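PDB 4PZJ: transcriptional regulator, LysR family from Eggerthella lenta, which probably binds cis-regulatory DNA as a transcription factor, this chain being its N-terminal winged helix-turn-helix domain. Local coordinates for residues P46-A49 against K54-L57. Numbering follows the deposited sequence.
Sequences PLFA and KLQL
F48 and L57 face each other as a non-hydrogen-bonded pair in the antiparallel beta hairpin that forms the wing of this LysR-type winged helix-turn-helix domain. Next to them A49 and Q56 make the hydrogen-bonded pair: A49 N reaches Q56 O at 3.0 Å, and Q56 N reaches A49 O at 2.7 Å. Q56 O also receives a CA-H...O contact from F48 CA (3.2 Å) and lies at the edge of the F48 ring, near its plane. With chi1 at -61°, F48 CG lies anti to the carbonyl carbon, and ring atom CE1 meets L57 CD1 at 3.5 Å in an oblique approach. A chi1 of -176° sets L57 CG anti to its backbone N and brings the CD1 methyl near both F48 CE1 and L47 O, the latter at 3.6 Å. L55 supplies a second methyl, CD1, 4.0 Å from F48 CB. The F48 side chain also touches I36 of helix 29-43, and L57 touches A62 and R65 of helix 59-68, so the F48/L57 face of the wing packs against both helices. Replacing F48 by alanine would remove the ring and is likely to leave L57 CD1 and I36 without their shared aromatic partner, opening a gap between the wing and helix 29-43. On the other face, Q56 bends at chi2 and folds back along its own strand, where NE2 makes a weak 3.4 Å hydrogen bond to K54 O.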
loop_
_atom_site.group_PDB
_atom_site.type_symbol
_atom_site.label_atom_id
_atom_site.label_comp_id
_atom_site.label_asym_id
_atom_site.label_seq_id
_atom_site.Cartn_x
_atom_site.Cartn_y
_atom_site.Cartn_z
ATOM N N PRO A 46 4.173 5.527 7.175
ATOM C CA PRO A 46 5.585 5.362 6.999
ATOM C C PRO A 46 5.857 4.108 6.152
ATOM O O PRO A 46 5.114 3.126 6.263
ATOM C CB PRO A 46 6.089 5.080 8.406
ATOM C CG PRO A 46 4.981 4.318 9.017
ATOM C CD PRO A 46 3.717 4.909 8.447
ATOM N N LEU A 47 6.911 4.169 5.365
ATOM C CA LEU A 47 7.291 3.043 4.499
ATOM C C LEU A 47 8.527 2.331 5.027
ATOM O O LEU A 47 8.774 1.163 4.710
ATOM C CB LEU A 47 7.531 3.590 3.085
ATOM C CG LEU A 47 6.280 4.108 2.419
ATOM C CD1 LEU A 47 6.683 4.816 1.119
ATOM C CD2 LEU A 47 5.168 3.101 2.152
ATOM N N PHE A 48 9.353 3.040 5.753
ATOM C CA PHE A 48 10.569 2.512 6.369
ATOM C C PHE A 48 10.700 3.024 7.776
ATOM O O PHE A 48 10.093 4.031 8.123
ATOM C CB PHE A 48 11.807 2.951 5.601
ATOM C CG PHE A 48 11.829 2.468 4.176
ATOM C CD1 PHE A 48 12.217 1.194 3.872
ATOM C CD2 PHE A 48 11.424 3.311 3.151
ATOM C CE1 PHE A 48 12.209 0.762 2.573
ATOM C CE2 PHE A 48 11.445 2.897 1.837
ATOM C CZ PHE A 48 11.813 1.600 1.546
ATOM N N ALA A 49 11.508 2.316 8.569
ATOM C CA ALA A 49 11.812 2.733 9.933
ATOM C C ALA A 49 13.102 2.097 10.401
ATOM O O ALA A 49 13.472 1.033 9.921
ATOM C CB ALA A 49 10.685 2.356 10.890
ATOM N N LYS A 54 18.714 -0.607 12.810
ATOM C CA LYS A 54 18.660 -1.346 11.538
ATOM C C LYS A 54 17.437 -0.931 10.709
ATOM O O LYS A 54 16.372 -0.777 11.257
ATOM C CB LYS A 54 18.626 -2.845 11.787
ATOM C CG LYS A 54 18.724 -3.663 10.504
ATOM C CD LYS A 54 18.925 -5.161 10.733
ATOM C CE LYS A 54 19.436 -5.810 9.451
ATOM N NZ LYS A 54 19.620 -7.291 9.515
ATOM N N LEU A 55 17.626 -0.698 9.409
ATOM C CA LEU A 55 16.511 -0.330 8.537
ATOM C C LEU A 55 15.500 -1.481 8.397
ATOM O O LEU A 55 15.897 -2.654 8.176
ATOM C CB LEU A 55 16.985 0.145 7.143
ATOM C CG LEU A 55 15.902 0.819 6.291
ATOM C CD1 LEU A 55 15.512 2.170 6.895
ATOM C CD2 LEU A 55 16.308 1.061 4.851
ATOM N N GLN A 56 14.222 -1.133 8.489
ATOM C CA GLN A 56 13.106 -2.030 8.343
ATOM C C GLN A 56 12.109 -1.501 7.302
ATOM O O GLN A 56 11.916 -0.293 7.183
ATOM C CB GLN A 56 12.335 -2.127 9.669
ATOM C CG GLN A 56 13.178 -2.406 10.911
ATOM C CD GLN A 56 13.917 -3.733 10.859
ATOM O OE1 GLN A 56 13.536 -4.666 10.150
ATOM N NE2 GLN A 56 15.006 -3.821 11.617
ATOM N N LEU A 57 11.475 -2.415 6.587
ATOM C CA LEU A 57 10.371 -2.103 5.716
ATOM C C LEU A 57 9.130 -2.226 6.589
ATOM O O LEU A 57 8.896 -3.266 7.250
ATOM C CB LEU A 57 10.294 -3.091 4.565
ATOM C CG LEU A 57 9.237 -2.828 3.533
ATOM C CD1 LEU A 57 9.619 -1.620 2.666
ATOM C CD2 LEU A 57 9.085 -4.041 2.622
#